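Local coordinates for protein Xaa-Pro Dipeptidase (Alteromonas macleodii, PDB 2QS8) that probably hydrolyses dipeptides or other short peptides at the C-terminal end, as a metal-dependent carboxypeptidase of the amidohydrolase superfamily, at residues 107-121 and 133-145. Residues are numbered along the deposited sequence; the frame is centred on the assembly and turned at random.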
loop_
_atom_site.group_PDB
_atom_site.type_symbol
_atom_site.label_atom_id
_atom_site.label_comp_id
_atom_site.label_asym_id
_atom_site.label_seq_id
_atom_site.Cartn_x
_atom_site.Cartn_y
_atom_site.Cartn_z
ATOM N N PHE A 107 -33.663 25.984 -12.690
ATOM C CA PHE A 107 -32.667 24.951 -12.967
ATOM C C PHE A 107 -33.239 23.558 -12.732
ATOM O O PHE A 107 -33.387 23.105 -11.598
ATOM C CB PHE A 107 -31.403 25.189 -12.141
ATOM C CG PHE A 107 -30.642 26.410 -12.571
ATOM C CD1 PHE A 107 -31.102 27.683 -12.248
ATOM C CD2 PHE A 107 -29.503 26.293 -13.358
ATOM C CE1 PHE A 107 -30.438 28.817 -12.708
ATOM C CE2 PHE A 107 -28.840 27.418 -13.818
ATOM C CZ PHE A 107 -29.308 28.684 -13.492
ATOM N N THR A 108 -33.559 22.897 -13.840
ATOM C CA THR A 108 -34.153 21.567 -13.832
ATOM C C THR A 108 -33.128 20.438 -13.737
ATOM O O THR A 108 -33.467 19.301 -13.423
ATOM C CB THR A 108 -35.026 21.382 -15.094
ATOM O OG1 THR A 108 -34.277 21.754 -16.261
ATOM C CG2 THR A 108 -36.289 22.238 -14.985
ATOM N N THR A 109 -31.873 20.745 -14.018
ATOM C CA THR A 109 -30.829 19.744 -13.925
ATOM C C THR A 109 -29.601 20.392 -13.301
ATOM O O THR A 109 -29.254 21.519 -13.650
ATOM C CB THR A 109 -30.431 19.165 -15.317
ATOM O OG1 THR A 109 -31.551 18.511 -15.917
ATOM C CG2 THR A 109 -29.308 18.136 -15.166
ATOM N N VAL A 110 -28.960 19.689 -12.369
ATOM C CA VAL A 110 -27.753 20.199 -11.731
ATOM C C VAL A 110 -26.748 19.076 -11.530
ATOM O O VAL A 110 -27.109 17.902 -11.493
ATOM C CB VAL A 110 -28.033 20.844 -10.334
ATOM C CG1 VAL A 110 -28.973 22.030 -10.474
ATOM C CG2 VAL A 110 -28.630 19.814 -9.381
ATOM N N ARG A 111 -25.482 19.454 -11.421
ATOM C CA ARG A 111 -24.418 18.506 -11.166
ATOM C C ARG A 111 -23.849 18.868 -9.779
ATOM O O ARG A 111 -23.199 19.910 -9.633
ATOM C CB ARG A 111 -23.314 18.625 -12.233
ATOM C CG ARG A 111 -22.246 17.534 -12.156
ATOM C CD ARG A 111 -21.120 17.706 -13.197
ATOM N NE ARG A 111 -20.359 18.932 -12.986
ATOM C CZ ARG A 111 -19.182 19.192 -13.534
ATOM N NH1 ARG A 111 -18.614 18.309 -14.345
ATOM N NH2 ARG A 111 -18.552 20.320 -13.245
ATOM N N GLN A 112 -24.130 18.053 -8.761
ATOM C CA GLN A 112 -23.585 18.312 -7.429
ATOM C C GLN A 112 -22.180 17.717 -7.403
ATOM O O GLN A 112 -22.000 16.505 -7.541
ATOM C CB GLN A 112 -24.416 17.646 -6.331
ATOM C CG GLN A 112 -23.805 17.857 -4.947
ATOM C CD GLN A 112 -24.761 18.519 -3.973
ATOM O OE1 GLN A 112 -25.619 19.309 -4.369
ATOM N NE2 GLN A 112 -24.604 18.215 -2.694
ATOM N N VAL A 113 -21.186 18.565 -7.220
ATOM C CA VAL A 113 -19.824 18.093 -7.201
ATOM C C VAL A 113 -19.178 18.173 -5.826
ATOM O O VAL A 113 -18.129 18.800 -5.670
ATOM C CB VAL A 113 -18.962 18.862 -8.225
ATOM C CG1 VAL A 113 -19.348 18.436 -9.646
ATOM C CG2 VAL A 113 -19.177 20.355 -8.057
ATOM N N GLY A 114 -19.811 17.531 -4.842
ATOM C CA GLY A 114 -19.261 17.506 -3.497
ATOM C C GLY A 114 -20.171 17.731 -2.296
ATOM O O GLY A 114 -20.885 18.720 -2.227
ATOM N N ASP A 115 -20.141 16.787 -1.357
ATOM C CA ASP A 115 -20.883 16.880 -0.097
ATOM C C ASP A 115 -20.242 15.851 0.824
ATOM O O ASP A 115 -19.330 15.145 0.391
ATOM C CB ASP A 115 -22.399 16.629 -0.269
ATOM C CG ASP A 115 -22.730 15.256 -0.831
ATOM O OD1 ASP A 115 -23.263 15.197 -1.961
ATOM O OD2 ASP A 115 -22.481 14.242 -0.146
ATOM N N SER A 116 -20.695 15.748 2.073
ATOM C CA SER A 116 -20.074 14.805 3.002
ATOM C C SER A 116 -20.008 13.360 2.491
ATOM O O SER A 116 -19.254 12.550 3.023
ATOM C CB SER A 116 -20.748 14.867 4.380
ATOM O OG SER A 116 -22.116 14.505 4.325
ATOM N N GLY A 117 -20.782 13.041 1.458
ATOM C CA GLY A 117 -20.732 11.701 0.897
ATOM C C GLY A 117 -21.994 11.118 0.273
ATOM O O GLY A 117 -21.969 10.641 -0.857
ATOM N N LEU A 118 -23.104 11.154 1.001
ATOM C CA LEU A 118 -24.340 10.567 0.520
ATOM C C LEU A 118 -25.520 11.538 0.432
ATOM O O LEU A 118 -26.658 11.121 0.213
ATOM C CB LEU A 118 -24.710 9.385 1.427
ATOM C CG LEU A 118 -24.177 7.984 1.098
ATOM C CD1 LEU A 118 -24.792 7.533 -0.217
ATOM C CD2 LEU A 118 -22.670 7.970 0.986
ATOM N N VAL A 119 -25.257 12.830 0.591
ATOM C CA VAL A 119 -26.338 13.808 0.540
ATOM C C VAL A 119 -26.985 13.899 -0.853
ATOM O O VAL A 119 -28.144 13.525 -1.024
ATOM C CB VAL A 119 -25.846 15.198 1.006
ATOM C CG1 VAL A 119 -27.014 16.187 1.049
ATOM C CG2 VAL A 119 -25.214 15.077 2.390
ATOM N N ALA A 120 -26.251 14.382 -1.844
ATOM C CA ALA A 120 -26.809 14.485 -3.189
ATOM C C ALA A 120 -27.258 13.112 -3.737
ATOM O O ALA A 120 -28.279 13.011 -4.419
ATOM C CB ALA A 120 -25.784 15.123 -4.140
ATOM N N ILE A 121 -26.502 12.058 -3.444
ATOM C CA ILE A 121 -26.874 10.739 -3.930
ATOM C C ILE A 121 -28.254 10.343 -3.380
ATOM O O ILE A 121 -29.122 9.882 -4.125
ATOM C CB ILE A 121 -25.830 9.693 -3.519
ATOM C CG1 ILE A 121 -24.551 9.899 -4.343
ATOM C CG2 ILE A 121 -26.397 8.292 -3.668
ATOM C CD1 ILE A 121 -23.342 9.190 -3.787
ATOM N N ALA A 133 -40.160 16.857 -4.839
ATOM C CA ALA A 133 -39.813 17.608 -6.031
ATOM C C ALA A 133 -38.396 18.180 -5.969
ATOM O O ALA A 133 -37.885 18.520 -4.898
ATOM C CB ALA A 133 -40.815 18.715 -6.236
ATOM N N GLY A 134 -37.776 18.279 -7.138
ATOM C CA GLY A 134 -36.424 18.799 -7.239
ATOM C C GLY A 134 -35.903 18.665 -8.661
ATOM O O GLY A 134 -36.601 18.173 -9.541
ATOM N N PRO A 135 -34.666 19.095 -8.915
ATOM C CA PRO A 135 -34.099 18.997 -10.258
ATOM C C PRO A 135 -33.535 17.604 -10.503
ATOM O O PRO A 135 -33.525 16.765 -9.604
ATOM C CB PRO A 135 -33.010 20.053 -10.229
ATOM C CG PRO A 135 -32.459 19.871 -8.829
ATOM C CD PRO A 135 -33.711 19.720 -7.981
ATOM N N ARG A 136 -33.094 17.348 -11.728
ATOM C CA ARG A 136 -32.474 16.067 -12.048
ATOM C C ARG A 136 -31.071 16.237 -11.468
ATOM O O ARG A 136 -30.365 17.182 -11.824
ATOM C CB ARG A 136 -32.384 15.854 -13.560
ATOM C CG ARG A 136 -33.719 15.662 -14.255
ATOM C CD ARG A 136 -33.559 15.661 -15.778
ATOM N NE ARG A 136 -34.855 15.777 -16.439
ATOM C CZ ARG A 136 -35.741 14.791 -16.550
ATOM N NH1 ARG A 136 -35.479 13.589 -16.050
ATOM N NH2 ARG A 136 -36.900 15.010 -17.143
ATOM N N ILE A 137 -30.678 15.343 -10.571
ATOM C CA ILE A 137 -29.372 15.459 -9.945
ATOM C C ILE A 137 -28.358 14.418 -10.387
ATOM O O ILE A 137 -28.651 13.231 -10.440
ATOM C CB ILE A 137 -29.482 15.374 -8.406
ATOM C CG1 ILE A 137 -30.385 16.496 -7.874
ATOM C CG2 ILE A 137 -28.085 15.459 -7.780
ATOM C CD1 ILE A 137 -30.567 16.467 -6.353
ATOM N N PHE A 138 -27.160 14.886 -10.708
ATOM C CA PHE A 138 -26.058 14.025 -11.087
ATOM C C PHE A 138 -24.991 14.350 -10.046
ATOM O O PHE A 138 -24.440 15.460 -10.002
ATOM C CB PHE A 138 -25.616 14.328 -12.509
ATOM C CG PHE A 138 -26.648 13.958 -13.536
ATOM C CD1 PHE A 138 -27.567 14.888 -13.989
ATOM C CD2 PHE A 138 -26.721 12.654 -14.031
ATOM C CE1 PHE A 138 -28.541 14.537 -14.916
ATOM C CE2 PHE A 138 -27.700 12.295 -14.968
ATOM C CZ PHE A 138 -28.606 13.241 -15.406
ATOM N N ALA A 139 -24.723 13.369 -9.191
ATOM C CA ALA A 139 -23.806 13.554 -8.081
ATOM C C ALA A 139 -22.456 12.879 -8.173
ATOM O O ALA A 139 -22.292 11.845 -8.820
ATOM C CB ALA A 139 -24.502 13.137 -6.805
ATOM N N ALA A 140 -21.487 13.479 -7.494
ATOM C CA ALA A 140 -20.133 12.961 -7.459
ATOM C C ALA A 140 -19.831 12.367 -6.075
ATOM O O ALA A 140 -18.782 11.754 -5.868
ATOM C CB ALA A 140 -19.154 14.074 -7.771
ATOM N N GLY A 141 -20.768 12.538 -5.143
ATOM C CA GLY A 141 -20.550 12.046 -3.799
ATOM C C GLY A 141 -19.398 12.793 -3.131
ATOM O O GLY A 141 -19.235 14.003 -3.316
ATOM N N LYS A 142 -18.586 12.077 -2.359
ATOM C CA LYS A 142 -17.466 12.702 -1.667
ATOM C C LYS A 142 -16.348 13.093 -2.621
ATOM O O LYS A 142 -15.874 12.271 -3.400
ATOM C CB LYS A 142 -16.897 11.762 -0.597
ATOM C CG LYS A 142 -15.655 12.313 0.117
ATOM C CD LYS A 142 -15.989 13.411 1.127
ATOM C CE LYS A 142 -14.726 14.083 1.648
ATOM N NZ LYS A 142 -14.125 14.999 0.639
ATOM N N THR A 143 -15.946 14.356 -2.562
ATOM C CA THR A 143 -14.857 14.860 -3.403
ATOM C C THR A 143 -13.585 14.143 -2.953
ATOM O O THR A 143 -13.352 13.983 -1.764
ATOM C CB THR A 143 -14.643 16.389 -3.214
ATOM O OG1 THR A 143 -15.813 17.095 -3.646
ATOM C CG2 THR A 143 -13.436 16.860 -4.023
ATOM N N ILE A 144 -12.766 13.707 -3.900
ATOM C CA ILE A 144 -11.553 12.999 -3.542
ATOM C C ILE A 144 -10.358 13.937 -3.443
ATOM O O ILE A 144 -10.152 14.795 -4.300
ATOM C CB ILE A 144 -11.246 11.881 -4.542
ATOM C CG1 ILE A 144 -12.404 10.882 -4.570
ATOM C CG2 ILE A 144 -9.933 11.193 -4.160
ATOM C CD1 ILE A 144 -12.214 9.736 -5.567
ATOM N N ALA A 145 -9.574 13.751 -2.386
ATOM C CA ALA A 145 -8.407 14.575 -2.137
ATOM C C ALA A 145 -7.252 13.763 -1.564
ATOM O O ALA A 145 -7.416 12.604 -1.165
ATOM C CB ALA A 145 -8.768 15.696 -1.152
HETATM O O HOH W 1 -21.666 15.333 -4.408
HETATM O O HOH W 2 -16.689 16.325 -0.686
#
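T109 turns CG2 opposite its backbone N (chi1 of OG1 -62°), while F138 sets its ring opposite its carbonyl carbon, and the two meet where the methyl reaches the ring edge, CG2 to CE1 3.7 Å, in the plane of the ring. Threonine suits this place because its methyl fits that edge while the R136 methylenes run past its OG1, leaving the extended arm to carry the guanidinium on to D382 and D406. Between parallel strands 107-112 and 136-139 the bonds alternate from R136 N to T108 O through to A140 N to Q112 O; V110 N meets R136 O at 2.9 Å, nearly straight on.

On the other face V110 CG2 touches P135 CG and I137 CG1, with the amide of Q112 on the same side held by F72 N. The small A139 lets helix 119-128 settle close, A139 CB lying 3.6 Å from A120 CB.

Beyond the strands, D115 ties the loop to the helix start: G117 N meets OD2 on the anti side, roughly in the carboxylate plane, an Asx turn, whereas V119 N reaches OD2 and A120 N OD1 from well above that plane. G114 and G117 have backbone angles that call for glycine. One water accepts from G114 N and lies within bonding distance of G141 O and D115 OD1; a second bridges D115 O, T143 N and K142 NZ. K142, bent at chi2 and chi4 (both 75°), curls back to put NZ 2.7 Å from T143 O, with A151 O as a further partner. A methionine in its place would probably leave T143 O, A151 O and the second water without their amine partner.

Nearby, G114 O accepts from the magnesium ligand H71, and V113 lies about 5 Å from the magnesium ion, side chain to metal. This is a right-handed beta-alpha-beta unit of a TIM barrel; the loops after its two strands lead to the metal end, as in other amidohydrolases.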